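Local coordinates for WGR domain-containing protein (Bacteroides fragilis, PDB 2RA8) that is of unknown function but joins an N-terminal WGR domain to a curved run of leucine-rich repeats, at residues A[13-18]-A[26-31]; A[3-8]-A[65-70]; A[93-98]-A[124-129]. All coordinates share one frame; numbering follows the deposited sequence.

Overall arrangement
Contacts 1 and 2 belong to one antiparallel sheet in the WGR domain, with their centres 8 Å apart. Contact 1 pairs the strands of a hairpin, 13-18 with 26-31. Contact 2 adds 65-70 to the far side of strand 3-8, which itself lies beside strand 13-21. The seam between the two contacts is bonded as well: Trp-16 O lies 2.7 Å from Phe-5 N, a probable hydrogen bond. Contact 3 comes later in the chain, where two helices pack together among the leucine-rich repeats. Its centre is 35 Å from that of contact 1 and 36 Å from that of contact 2, and its nearest atoms stay about 17 Å and 21 Å away from them.

Contact 1. Residues A[13-18]-A[26-31]; sequences QKFWSI and IVNYGK
Ile-26 and Ile-18 meet through their backbones, the CA of Ile-18 lying 3.3 Å from Ile-26 O in a CA-H...O contact. They sit in a beta hairpin of the WGR domain, in which segments 13-18 and 26-31 run antiparallel at 174°. A water bound to Ser-17 OG also donates to Ile-26 O. Val-27 turns to the face that carries Trp-16 and Ile-18, and its CG1 packs 3.5 Å from Trp-16 NE1. Large apolar groups suit Trp-16 and Ile-18 because helix 46-62 packs on both through Leu-56. Asn-28 looks the other way and forms a hydrogen-bonded pair with Ser-17, in which Ser-17 N reaches Asn-28 O at 2.8 Å. Its OD1 lies in the plane of the Phe-15 ring at the edge, 3.5 Å from CE2, with amide and ring turned 77° apart. An amide serves well here: OD1 accepts a hydrogen bond from a second water, which is also hydrogen-bonded to Ser-17 OG, while ND2 donates to Gln-37 O and Asp-35 O. Tyr-29 packs CB against Trp-16 CD1, then carries its ring outward until OH bonds to Glu-153 O of the second subunit. Gly-30 has no side chain to obstruct the Phe-15 ring, whose CG stands between backbone N and carbonyl carbon (chi1 72°). Phe-15 N donates to Gly-30 O at 3.0 Å, and Gly-30 N lies 3.6 Å above the ring plane, toward the rim. Lys-31 places its carbonyl O at the ring edge, in plane, 3.5 Å from Phe-15 CE1.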
ATOM      1  N   GLN A  13       1.784   1.257  17.564  1.00 28.59           N
ATOM      2  CA  GLN A  13       1.960   1.214  19.010  1.00 24.50           C
ATOM      3  C   GLN A  13       0.897   0.220  19.424  1.00 25.78           C
ATOM      4  O   GLN A  13      -0.196   0.596  19.842  1.00 18.02           O
ATOM      5  CB  GLN A  13       1.681   2.595  19.619  1.00 21.89           C
ATOM      6  CG  GLN A  13       2.653   3.688  19.148  1.00 24.35           C
ATOM      7  CD  GLN A  13       4.032   3.559  19.794  1.00 19.95           C
ATOM      8  OE1 GLN A  13       5.065   3.623  19.118  1.00 21.27           O
ATOM      9  NE2 GLN A  13       4.049   3.381  21.111  1.00 20.63           N
ATOM     10  N   LYS A  14       1.202  -1.064  19.284  1.00 23.80           N
ATOM     11  CA  LYS A  14       0.222  -2.082  19.609  1.00 21.96           C
ATOM     12  C   LYS A  14       0.710  -3.332  20.288  1.00 27.01           C
ATOM     13  O   LYS A  14       1.917  -3.564  20.410  1.00 17.49           O
ATOM     14  CB  LYS A  14      -0.560  -2.456  18.337  1.00 22.06           C
ATOM     15  CG  LYS A  14       0.260  -2.484  17.069  1.00 19.66           C
ATOM     16  CD  LYS A  14      -0.641  -2.692  15.845  1.00 21.32           C
ATOM     17  CE  LYS A  14       0.124  -2.524  14.540  1.00 54.76           C
ATOM     18  NZ  LYS A  14       1.252  -3.485  14.429  1.00 65.50           N
ATOM     19  N   PHE A  15      -0.253  -4.128  20.760  1.00 25.65           N
ATOM     20  CA  PHE A  15       0.015  -5.392  21.437  1.00 28.33           C
ATOM     21  C   PHE A  15      -0.767  -6.499  20.789  1.00 26.12           C
ATOM     22  O   PHE A  15      -1.786  -6.271  20.121  1.00 19.05           O
ATOM     23  CB  PHE A  15      -0.377  -5.342  22.931  1.00 22.74           C
ATOM     24  CG  PHE A  15      -1.864  -5.330  23.168  1.00 22.95           C
ATOM     25  CD1 PHE A  15      -2.598  -4.159  23.007  1.00 17.81           C
ATOM     26  CD2 PHE A  15      -2.538  -6.498  23.505  1.00 21.17           C
ATOM     27  CE1 PHE A  15      -3.982  -4.155  23.172  1.00 25.24           C
ATOM     28  CE2 PHE A  15      -3.925  -6.500  23.673  1.00 16.12           C
ATOM     29  CZ  PHE A  15      -4.643  -5.324  23.504  1.00 22.26           C
ATOM     30  N   TRP A  16      -0.292  -7.718  21.010  1.00 24.09           N
ATOM     31  CA  TRP A  16      -0.911  -8.916  20.474  1.00 17.81           C
ATOM     32  C   TRP A  16      -0.647  -9.983  21.504  1.00 28.54           C
ATOM     33  O   TRP A  16       0.501 -10.185  21.906  1.00 20.56           O
ATOM     34  CB  TRP A  16      -0.252  -9.285  19.133  1.00 16.65           C
ATOM     35  CG  TRP A  16      -0.774 -10.535  18.476  1.00 22.81           C
ATOM     36  CD1 TRP A  16      -1.849 -10.639  17.633  1.00 26.03           C
ATOM     37  CD2 TRP A  16      -0.228 -11.853  18.602  1.00 14.16           C
ATOM     38  NE1 TRP A  16      -2.004 -11.946  17.223  1.00 20.37           N
ATOM     39  CE2 TRP A  16      -1.027 -12.709  17.800  1.00 19.33           C
ATOM     40  CE3 TRP A  16       0.858 -12.390  19.306  1.00 13.01           C
ATOM     41  CZ2 TRP A  16      -0.769 -14.081  17.691  1.00 21.25           C
ATOM     42  CZ3 TRP A  16       1.116 -13.761  19.197  1.00 14.06           C
ATOM     43  CH2 TRP A  16       0.300 -14.590  18.389  1.00 16.98           C
ATOM     44  N   SER A  17      -1.699 -10.643  21.978  1.00 24.79           N
ATOM     45  CA  SER A  17      -1.528 -11.704  22.964  1.00 22.51           C
ATOM     46  C   SER A  17      -2.206 -12.959  22.493  1.00 24.11           C
ATOM     47  O   SER A  17      -3.196 -12.910  21.747  1.00 23.51           O
ATOM     48  CB  SER A  17      -2.078 -11.288  24.341  1.00 19.58           C
ATOM     49  OG  SER A  17      -3.493 -11.265  24.378  1.00 23.85           O
ATOM     50  N   ILE A  18      -1.663 -14.100  22.900  1.00 24.78           N
ATOM     51  CA  ILE A  18      -2.227 -15.380  22.509  1.00 23.31           C
ATOM     52  C   ILE A  18      -2.271 -16.332  23.668  1.00 25.68           C
ATOM     53  O   ILE A  18      -1.381 -16.348  24.525  1.00 22.23           O
ATOM     54  CB  ILE A  18      -1.433 -16.000  21.318  1.00 24.34           C
ATOM     55  CG1 ILE A  18      -2.152 -17.250  20.808  1.00 14.00           C
ATOM     56  CG2 ILE A  18       0.001 -16.316  21.746  1.00 24.55           C
ATOM     57  CD1 ILE A  18      -1.614 -17.774  19.475  1.00 14.73           C
ATOM     58  N   ILE A  26      -6.987 -18.317  21.614  1.00 23.34           N
ATOM     59  CA  ILE A  26      -7.548 -16.998  21.875  1.00 19.07           C
ATOM     60  C   ILE A  26      -6.551 -15.877  21.669  1.00 27.72           C
ATOM     61  O   ILE A  26      -5.542 -15.781  22.377  1.00 21.02           O
ATOM     62  CB  ILE A  26      -8.099 -16.927  23.311  1.00 23.79           C
ATOM     63  CG1 ILE A  26      -9.052 -18.104  23.553  1.00 29.84           C
ATOM     64  CG2 ILE A  26      -8.813 -15.601  23.533  1.00 22.06           C
ATOM     65  CD1 ILE A  26      -9.470 -18.272  24.993  1.00 45.91           C
ATOM     66  N   VAL A  27      -6.847 -15.018  20.696  1.00 27.81           N
ATOM     67  CA  VAL A  27      -6.003 -13.879  20.356  1.00 24.80           C
ATOM     68  C   VAL A  27      -6.680 -12.593  20.772  1.00 25.20           C
ATOM     69  O   VAL A  27      -7.899 -12.428  20.614  1.00 21.47           O
ATOM     70  CB  VAL A  27      -5.728 -13.834  18.822  1.00 33.61           C
ATOM     71  CG1 VAL A  27      -5.217 -12.469  18.414  1.00 28.46           C
ATOM     72  CG2 VAL A  27      -4.710 -14.902  18.439  1.00 13.17           C
ATOM     73  N   ASN A  28      -5.881 -11.678  21.310  1.00 20.27           N
ATOM     74  CA  ASN A  28      -6.348 -10.371  21.754  1.00 24.08           C
ATOM     75  C   ASN A  28      -5.360  -9.370  21.194  1.00 25.72           C
ATOM     76  O   ASN A  28      -4.157  -9.465  21.461  1.00 30.32           O
ATOM     77  CB  ASN A  28      -6.354 -10.319  23.288  1.00 19.53           C
ATOM     78  CG  ASN A  28      -6.847  -8.990  23.835  1.00 18.82           C
ATOM     79  OD1 ASN A  28      -6.479  -8.589  24.942  1.00 26.12           O
ATOM     80  ND2 ASN A  28      -7.694  -8.308  23.075  1.00 23.25           N
ATOM     81  N   TYR A  29      -5.850  -8.410  20.411  1.00 25.97           N
ATOM     82  CA  TYR A  29      -4.980  -7.408  19.805  1.00 19.76           C
ATOM     83  C   TYR A  29      -5.575  -6.039  19.726  1.00 18.47           C
ATOM     84  O   TYR A  29      -6.786  -5.887  19.579  1.00 25.68           O
ATOM     85  CB  TYR A  29      -4.580  -7.830  18.386  1.00 16.06           C
ATOM     86  CG  TYR A  29      -5.722  -7.844  17.391  1.00 24.42           C
ATOM     87  CD1 TYR A  29      -6.677  -8.859  17.406  1.00 21.10           C
ATOM     88  CD2 TYR A  29      -5.856  -6.829  16.445  1.00 31.30           C
ATOM     89  CE1 TYR A  29      -7.744  -8.861  16.498  1.00 21.68           C
ATOM     90  CE2 TYR A  29      -6.916  -6.818  15.534  1.00 31.69           C
ATOM     91  CZ  TYR A  29      -7.853  -7.836  15.570  1.00 32.94           C
ATOM     92  OH  TYR A  29      -8.897  -7.827  14.672  1.00 34.94           O
ATOM     93  N   GLY A  30      -4.716  -5.025  19.786  1.00 24.62           N
ATOM     94  CA  GLY A  30      -5.182  -3.652  19.710  1.00 20.09           C
ATOM     95  C   GLY A  30      -4.086  -2.644  19.998  1.00 31.25           C
ATOM     96  O   GLY A  30      -2.914  -3.006  20.153  1.00 24.70           O
ATOM     97  N   LYS A  31      -4.468  -1.372  20.060  1.00 19.58           N
ATOM     98  CA  LYS A  31      -3.532  -0.293  20.339  1.00 21.70           C
ATOM     99  C   LYS A  31      -3.161  -0.351  21.798  1.00 17.64           C
ATOM    100  O   LYS A  31      -4.001  -0.671  22.647  1.00 22.97           O
ATOM    101  CB  LYS A  31      -4.190   1.059  20.023  1.00 25.49           C
ATOM    102  CG  LYS A  31      -3.280   2.273  20.163  1.00 21.84           C
ATOM    103  CD  LYS A  31      -4.021   3.574  19.868  1.00 46.53           C
ATOM    104  CE  LYS A  31      -4.469   3.662  18.417  1.00 59.61           C
ATOM    105  NZ  LYS A  31      -5.227   4.917  18.156  1.00 63.56           N
TER
HETATM  106  O   HOH W   1      -4.841 -13.889  24.271  1.00 28.02           O
HETATM  107  O   HOH W   2      -4.522  -9.791  26.393  1.00 29.47           O

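Contact 2. Residues A[3-8]-A[65-70]; sequences RVFVFQ and YVETLE
Glu-67 reaches across Phe-5 to Arg-3, and each part of its side chain has a different neighbour. CB lies 3.6 Å from Phe-5 CE2. CG, anti to the backbone N (chi1 -157°), sits over one face of the Phe-5 ring, 4.0 Å from the centroid, in a CH-pi contact. Beyond CG the chain is extended, bringing CD past the rim of the ring near CZ. At the tip OE1 receives Arg-3 NH1 at 3.0 Å in a salt bridge, on the syn side but 34° out of the carboxylate plane, while OE1 lies near the guanidinium plane; NH1 bonds only weakly to OE2. Glutamate fits this place, since its methylenes can lie on an aromatic ring while its charge stays at the exposed end. The short strand 66-67 is the outermost on this side of the antiparallel sheet of the WGR domain, joined there after helix 46-62. Val-6 and Val-66 form a hydrogen-bonded pair, with Val-66 N 2.9 Å from Val-6 O. Val-66 O is gripped twice, by Val-6 N and by Thr-68 OG1, from opposite faces of its carbonyl plane. Thr-68 N then donates to Val-4 O at 2.8 Å in a nearly straight bond (176°), and a water links Val-4 N to Thr-68 O. At the other end Phe-7 CB rests over the centre of the Tyr-65 ring, 3.5 Å from its centroid, while the Tyr-65 hydroxyl bonds to Lys-14 NZ. Val-4 CG2 packs 3.4 Å from Glu-70 CG, the two side chains crossing at about a right angle.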
ATOM      1  N   ARG A   3       0.525 -15.315  26.417  1.00 24.30           N
ATOM      2  CA  ARG A   3       1.802 -14.716  26.093  1.00 20.96           C
ATOM      3  C   ARG A   3       1.492 -13.431  25.388  1.00 25.04           C
ATOM      4  O   ARG A   3       0.744 -13.406  24.398  1.00 20.05           O
ATOM      5  CB  ARG A   3       2.623 -15.656  25.220  1.00 28.26           C
ATOM      6  CG  ARG A   3       3.129 -16.871  25.989  1.00 28.31           C
ATOM      7  CD  ARG A   3       4.541 -17.197  25.567  1.00 40.52           C
ATOM      8  NE  ARG A   3       4.589 -18.289  24.611  1.00 31.50           N
ATOM      9  CZ  ARG A   3       5.546 -18.452  23.702  1.00 24.58           C
ATOM     10  NH1 ARG A   3       6.545 -17.581  23.607  1.00 22.86           N
ATOM     11  NH2 ARG A   3       5.514 -19.509  22.903  1.00 20.51           N
ATOM     12  N   VAL A   4       2.043 -12.346  25.925  1.00 18.06           N
ATOM     13  CA  VAL A   4       1.816 -11.006  25.399  1.00 24.19           C
ATOM     14  C   VAL A   4       2.986 -10.461  24.611  1.00 24.75           C
ATOM     15  O   VAL A   4       4.138 -10.577  25.030  1.00 19.14           O
ATOM     16  CB  VAL A   4       1.488 -10.042  26.552  1.00 20.21           C
ATOM     17  CG1 VAL A   4       1.048  -8.691  25.999  1.00 19.41           C
ATOM     18  CG2 VAL A   4       0.395 -10.649  27.428  1.00 21.84           C
ATOM     19  N   PHE A   5       2.691  -9.853  23.470  1.00 19.75           N
ATOM     20  CA  PHE A   5       3.732  -9.286  22.611  1.00 17.42           C
ATOM     21  C   PHE A   5       3.412  -7.849  22.250  1.00 16.63           C
ATOM     22  O   PHE A   5       2.242  -7.464  22.185  1.00 23.91           O
ATOM     23  CB  PHE A   5       3.886 -10.140  21.334  1.00 17.76           C
ATOM     24  CG  PHE A   5       4.193 -11.591  21.608  1.00 25.58           C
ATOM     25  CD1 PHE A   5       3.202 -12.457  22.062  1.00 25.89           C
ATOM     26  CD2 PHE A   5       5.474 -12.090  21.407  1.00 16.28           C
ATOM     27  CE1 PHE A   5       3.487 -13.800  22.310  1.00 15.50           C
ATOM     28  CE2 PHE A   5       5.766 -13.429  21.654  1.00 22.03           C
ATOM     29  CZ  PHE A   5       4.769 -14.283  22.103  1.00 28.34           C
ATOM     30  N   VAL A   6       4.453  -7.055  22.006  1.00 20.08           N
ATOM     31  CA  VAL A   6       4.303  -5.640  21.687  1.00 19.48           C
ATOM     32  C   VAL A   6       5.139  -5.179  20.500  1.00 18.62           C
ATOM     33  O   VAL A   6       6.295  -5.572  20.355  1.00 18.27           O
ATOM     34  CB  VAL A   6       4.686  -4.778  22.921  1.00 13.10           C
ATOM     35  CG1 VAL A   6       4.644  -3.301  22.566  1.00 31.48           C
ATOM     36  CG2 VAL A   6       3.742  -5.077  24.068  1.00 13.98           C
ATOM     37  N   PHE A   7       4.551  -4.337  19.651  1.00 25.12           N
ATOM     38  CA  PHE A   7       5.254  -3.792  18.490  1.00 15.01           C
ATOM     39  C   PHE A   7       5.150  -2.284  18.507  1.00 23.14           C
ATOM     40  O   PHE A   7       4.044  -1.740  18.565  1.00 20.41           O
ATOM     41  CB  PHE A   7       4.653  -4.304  17.172  1.00 21.68           C
ATOM     42  CG  PHE A   7       5.419  -3.863  15.952  1.00 25.52           C
ATOM     43  CD1 PHE A   7       6.594  -4.509  15.585  1.00 27.63           C
ATOM     44  CD2 PHE A   7       4.989  -2.779  15.196  1.00 37.39           C
ATOM     45  CE1 PHE A   7       7.330  -4.079  14.486  1.00 35.94           C
ATOM     46  CE2 PHE A   7       5.723  -2.343  14.094  1.00 31.60           C
ATOM     47  CZ  PHE A   7       6.892  -2.997  13.743  1.00 27.97           C
ATOM     48  N   GLN A   8       6.292  -1.602  18.432  1.00 21.74           N
ATOM     49  CA  GLN A   8       6.329  -0.136  18.453  1.00 21.02           C
ATOM     50  C   GLN A   8       7.308   0.522  17.502  1.00 27.50           C
ATOM     51  O   GLN A   8       8.507   0.243  17.539  1.00 20.22           O
ATOM     52  CB  GLN A   8       6.686   0.372  19.852  1.00 21.73           C
ATOM     53  CG  GLN A   8       5.605   0.277  20.914  1.00 21.69           C
ATOM     54  CD  GLN A   8       6.129   0.707  22.266  1.00 27.16           C
ATOM     55  OE1 GLN A   8       7.041   0.081  22.809  1.00 30.91           O
ATOM     56  NE2 GLN A   8       5.572   1.785  22.814  1.00 24.27           N
ATOM     57  N   TYR A  65       7.522  -8.183  16.700  1.00 25.26           N
ATOM     58  CA  TYR A  65       6.824  -8.154  17.981  1.00 22.69           C
ATOM     59  C   TYR A  65       7.749  -8.695  19.047  1.00 19.82           C
ATOM     60  O   TYR A  65       8.422  -9.705  18.838  1.00 28.25           O
ATOM     61  CB  TYR A  65       5.554  -8.992  17.905  1.00 21.48           C
ATOM     62  CG  TYR A  65       4.376  -8.239  17.349  1.00 20.53           C
ATOM     63  CD1 TYR A  65       3.455  -7.633  18.196  1.00 20.36           C
ATOM     64  CD2 TYR A  65       4.195  -8.112  15.973  1.00 17.81           C
ATOM     65  CE1 TYR A  65       2.376  -6.926  17.690  1.00 26.45           C
ATOM     66  CE2 TYR A  65       3.125  -7.404  15.457  1.00 27.64           C
ATOM     67  CZ  TYR A  65       2.221  -6.818  16.324  1.00 24.20           C
ATOM     68  OH  TYR A  65       1.153  -6.130  15.813  1.00 27.09           O
ATOM     69  N   VAL A  66       7.803  -8.015  20.188  1.00 19.16           N
ATOM     70  CA  VAL A  66       8.668  -8.434  21.288  1.00 22.06           C
ATOM     71  C   VAL A  66       7.864  -8.914  22.455  1.00 15.87           C
ATOM     72  O   VAL A  66       7.008  -8.181  22.965  1.00 21.31           O
ATOM     73  CB  VAL A  66       9.564  -7.274  21.768  1.00 24.17           C
ATOM     74  CG1 VAL A  66      10.496  -7.760  22.882  1.00 23.23           C
ATOM     75  CG2 VAL A  66      10.365  -6.724  20.596  1.00 24.21           C
ATOM     76  N   GLU A  67       8.134 -10.141  22.901  1.00 24.66           N
ATOM     77  CA  GLU A  67       7.401 -10.701  24.035  1.00 12.32           C
ATOM     78  C   GLU A  67       7.622  -9.831  25.247  1.00 19.65           C
ATOM     79  O   GLU A  67       8.770  -9.506  25.592  1.00 22.18           O
ATOM     80  CB  GLU A  67       7.853 -12.135  24.326  1.00 23.12           C
ATOM     81  CG  GLU A  67       6.792 -12.932  25.065  1.00 13.50           C
ATOM     82  CD  GLU A  67       7.053 -14.421  25.085  1.00 18.65           C
ATOM     83  OE1 GLU A  67       7.741 -14.929  24.168  1.00 21.05           O
ATOM     84  OE2 GLU A  67       6.543 -15.088  26.014  1.00 21.16           O
ATOM     85  N   THR A  68       6.518  -9.464  25.899  1.00 19.69           N
ATOM     86  CA  THR A  68       6.524  -8.569  27.054  1.00 22.07           C
ATOM     87  C   THR A  68       5.627  -9.070  28.173  1.00 22.18           C
ATOM     88  O   THR A  68       4.549  -9.602  27.917  1.00 21.43           O
ATOM     89  CB  THR A  68       6.002  -7.165  26.626  1.00 17.13           C
ATOM     90  OG1 THR A  68       6.691  -6.732  25.447  1.00 24.41           O
ATOM     91  CG2 THR A  68       6.214  -6.144  27.717  1.00 11.80           C
ATOM     92  N   LEU A  69       6.063  -8.899  29.420  1.00 19.27           N
ATOM     93  CA  LEU A  69       5.252  -9.306  30.565  1.00 16.80           C
ATOM     94  C   LEU A  69       3.909  -8.635  30.471  1.00 23.39           C
ATOM     95  O   LEU A  69       3.826  -7.438  30.175  1.00 16.50           O
ATOM     96  CB  LEU A  69       5.909  -8.881  31.882  1.00 16.54           C
ATOM     97  CG  LEU A  69       7.113  -9.701  32.348  1.00  9.74           C
ATOM     98  CD1 LEU A  69       7.781  -9.003  33.549  1.00 16.23           C
ATOM     99  CD2 LEU A  69       6.645 -11.090  32.732  1.00 21.41           C
ATOM    100  N   GLU A  70       2.846  -9.388  30.739  1.00 15.78           N
ATOM    101  CA  GLU A  70       1.496  -8.834  30.660  1.00 20.58           C
ATOM    102  C   GLU A  70       1.282  -7.594  31.514  1.00 22.53           C
ATOM    103  O   GLU A  70       0.688  -6.617  31.054  1.00 16.96           O
ATOM    104  CB  GLU A  70       0.464  -9.886  31.052  1.00 31.20           C
ATOM    105  CG  GLU A  70      -0.901  -9.630  30.444  1.00 33.56           C
ATOM    106  CD  GLU A  70      -1.940 -10.617  30.916  1.00 34.08           C
ATOM    107  OE1 GLU A  70      -1.575 -11.776  31.211  1.00 36.24           O
ATOM    108  OE2 GLU A  70      -3.126 -10.235  30.978  1.00 40.53           O
TER
HETATM  109  O   HOH W   3       3.826 -12.382  27.904  1.00 21.55           O

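Contact 3. Residues A[93-98]-A[124-129]; sequences GVNLMD and CSDIAD
Two successive helices of the leucine-rich-repeat region, 96-102 and 125-132, meet at their first turns, with Leu-96 and Met-97 against Ile-127. Each helix lies in the connection between neighbouring strands of the long parallel sheet, the first between 80-83 and 111-114, the second between 111-114 and 143-146. Where the backbones come nearest, the CA atoms of Met-97 and Ile-127 are 5.9 Å apart. The middle of the contact is the CD1 methyl of Ile-127. Its CG1 stands anti to the carbonyl carbon, beside the backbone N (chi1 -48°), and CD1 bends on from there to lie 3.7 Å from Leu-96 CD2. On its other neighbour, Met-97, the same methyl meets CG at 3.6 Å. Met-97, present as selenomethionine, is bent at chi2 and chi3. Its CG also touches Asp-126 O at 3.4 Å, and SE lies 3.8 Å from Ile-127 O, so this flexible, unbranched chain follows the backbone of the facing helix. The modelled position of its terminal methyl is doubtful. Leu-85 packs on Leu-96 and Trp-146 on Ile-127, adding further apolar cover and making large aliphatic residues apt at both places. Asn-95 caps the first helix: Asp-98 N donates to its OD1 at 2.9 Å, with an N-H...O angle of 136°, well short of straight. The Asn-95 amide and the Asp-126 carboxylate approach no closer than 3.9 Å, between ND2 and OD2. Asp-126 itself lies in the first turn of its helix, where a negative charge would probably be favoured by the helix dipole. Between the helices the contact is mainly apolar, carried by the Leu-96, Met-97 and Ile-127 side chains, and the fit of these groups probably matters more than directional bonds.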
ATOM      1  N   GLY A  93      -8.190  27.706   9.153  1.00 24.95           N
ATOM      2  CA  GLY A  93      -7.136  28.569   9.655  1.00 24.74           C
ATOM      3  C   GLY A  93      -6.282  27.937  10.743  1.00 31.85           C
ATOM      4  O   GLY A  93      -5.577  28.638  11.475  1.00 39.25           O
ATOM      5  N   VAL A  94      -6.341  26.611  10.853  1.00 39.15           N
ATOM      6  CA  VAL A  94      -5.568  25.893  11.860  1.00 34.28           C
ATOM      7  C   VAL A  94      -4.099  25.856  11.520  1.00 34.73           C
ATOM      8  O   VAL A  94      -3.716  25.622  10.376  1.00 39.64           O
ATOM      9  CB  VAL A  94      -6.095  24.446  12.042  1.00 35.25           C
ATOM     10  CG1 VAL A  94      -5.193  23.674  12.991  1.00 29.18           C
ATOM     11  CG2 VAL A  94      -7.518  24.482  12.601  1.00 26.78           C
ATOM     12  N   ASN A  95      -3.273  26.095  12.532  1.00 36.04           N
ATOM     13  CA  ASN A  95      -1.820  26.112  12.397  1.00 32.22           C
ATOM     14  C   ASN A  95      -1.262  24.820  12.973  1.00 35.47           C
ATOM     15  O   ASN A  95      -1.443  24.547  14.153  1.00 28.77           O
ATOM     16  CB  ASN A  95      -1.273  27.333  13.163  1.00 35.91           C
ATOM     17  CG  ASN A  95       0.235  27.342  13.263  1.00 47.25           C
ATOM     18  OD1 ASN A  95       0.830  26.476  13.908  1.00 73.62           O
ATOM     19  ND2 ASN A  95       0.866  28.326  12.628  1.00 72.63           N
ATOM     20  N   LEU A  96      -0.577  24.027  12.149  1.00 27.17           N
ATOM     21  CA  LEU A  96      -0.022  22.745  12.595  1.00 24.95           C
ATOM     22  C   LEU A  96       0.800  22.833  13.846  1.00 22.87           C
ATOM     23  O   LEU A  96       0.680  21.998  14.741  1.00 26.81           O
ATOM     24  CB  LEU A  96       0.834  22.102  11.488  1.00 22.20           C
ATOM     25  CG  LEU A  96       1.460  20.737  11.834  1.00 30.16           C
ATOM     26  CD1 LEU A  96       0.357  19.735  12.178  1.00 22.99           C
ATOM     27  CD2 LEU A  96       2.296  20.229  10.666  1.00 26.98           C
HETATM   28  N   MSE A  97       1.665  23.833  13.922  1.00 25.21           N
HETATM   29  CA  MSE A  97       2.507  23.990  15.101  1.00 35.41           C
HETATM   30  C   MSE A  97       1.692  24.176  16.345  1.00 37.97           C
HETATM   31  O   MSE A  97       2.122  23.800  17.438  1.00 31.33           O
HETATM   32  CB  MSE A  97       3.447  25.168  14.923  1.00 29.00           C
HETATM   33  CG  MSE A  97       4.788  24.773  14.365  1.00 28.72           C
HETATM   34 SE   MSE A  97       5.832  23.891  15.727  1.00 35.70          SE
HETATM   35  CE  MSE A  97       6.052  22.133  14.970  1.00 52.54           C
ATOM     36  N   ASP A  98       0.501  24.753  16.197  1.00 34.53           N
ATOM     37  CA  ASP A  98      -0.373  24.957  17.345  1.00 37.78           C
ATOM     38  C   ASP A  98      -0.987  23.646  17.767  1.00 39.89           C
ATOM     39  O   ASP A  98      -1.234  23.432  18.957  1.00 43.81           O
ATOM     40  CB  ASP A  98      -1.484  25.966  17.026  1.00 40.77           C
ATOM     41  CG  ASP A  98      -0.965  27.388  16.912  1.00 50.12           C
ATOM     42  OD1 ASP A  98      -0.087  27.771  17.717  1.00 40.11           O
ATOM     43  OD2 ASP A  98      -1.446  28.129  16.029  1.00 59.47           O
ATOM     44  N   CYS A 124       8.533  24.205   5.274  1.00 24.97           N
ATOM     45  CA  CYS A 124       8.171  23.870   6.649  1.00 30.43           C
ATOM     46  C   CYS A 124       8.827  24.761   7.667  1.00 34.56           C
ATOM     47  O   CYS A 124       9.097  24.336   8.794  1.00 32.84           O
ATOM     48  CB  CYS A 124       8.516  22.406   6.934  1.00 38.85           C
ATOM     49  SG  CYS A 124      10.194  21.953   6.464  1.00 32.90           S
ATOM     50  N   SER A 125       9.067  26.013   7.284  1.00 27.78           N
ATOM     51  CA  SER A 125       9.713  26.993   8.166  1.00 22.31           C
ATOM     52  C   SER A 125       9.036  27.230   9.497  1.00 23.40           C
ATOM     53  O   SER A 125       9.711  27.397  10.520  1.00 21.69           O
ATOM     54  CB  SER A 125       9.844  28.338   7.449  1.00 22.81           C
ATOM     55  OG  SER A 125      11.206  28.622   7.202  1.00 36.84           O
ATOM     56  N   ASP A 126       7.705  27.276   9.495  1.00 22.19           N
ATOM     57  CA  ASP A 126       6.941  27.498  10.719  1.00 27.91           C
ATOM     58  C   ASP A 126       7.184  26.398  11.705  1.00 27.14           C
ATOM     59  O   ASP A 126       7.293  26.635  12.911  1.00 30.19           O
ATOM     60  CB  ASP A 126       5.440  27.555  10.419  1.00 24.39           C
ATOM     61  CG  ASP A 126       4.992  28.914   9.940  1.00 48.41           C
ATOM     62  OD1 ASP A 126       5.690  29.509   9.092  1.00 41.22           O
ATOM     63  OD2 ASP A 126       3.932  29.382  10.405  1.00 56.71           O
ATOM     64  N   ILE A 127       7.265  25.175  11.187  1.00 19.90           N
ATOM     65  CA  ILE A 127       7.482  23.997  12.012  1.00 19.90           C
ATOM     66  C   ILE A 127       8.891  24.019  12.573  1.00 19.90           C
ATOM     67  O   ILE A 127       9.092  23.851  13.777  1.00 25.43           O
ATOM     68  CB  ILE A 127       7.265  22.720  11.180  1.00 19.90           C
ATOM     69  CG1 ILE A 127       5.940  22.835  10.378  1.00 19.90           C
ATOM     70  CG2 ILE A 127       7.254  21.507  12.086  1.00 19.90           C
ATOM     71  CD1 ILE A 127       4.701  23.041  11.238  1.00 19.90           C
ATOM     72  N   ALA A 128       9.878  24.233  11.711  1.00 20.05           N
ATOM     73  CA  ALA A 128      11.258  24.279  12.181  1.00 27.07           C
ATOM     74  C   ALA A 128      11.434  25.392  13.200  1.00 31.99           C
ATOM     75  O   ALA A 128      12.035  25.185  14.257  1.00 25.50           O
ATOM     76  CB  ALA A 128      12.204  24.484  11.017  1.00 23.40           C
ATOM     77  N   ASP A 129      10.909  26.575  12.882  1.00 25.52           N
ATOM     78  CA  ASP A 129      11.006  27.734  13.766  1.00 25.34           C
ATOM     79  C   ASP A 129      10.262  27.500  15.053  1.00 28.18           C
ATOM     80  O   ASP A 129      10.773  27.796  16.141  1.00 30.82           O
ATOM     81  CB  ASP A 129      10.441  28.982  13.080  1.00 36.86           C
ATOM     82  CG  ASP A 129      11.367  29.529  12.003  1.00 45.91           C
ATOM     83  OD1 ASP A 129      11.947  28.722  11.242  1.00 44.95           O
ATOM     84  OD2 ASP A 129      11.508  30.766  11.913  1.00 64.24           O
TER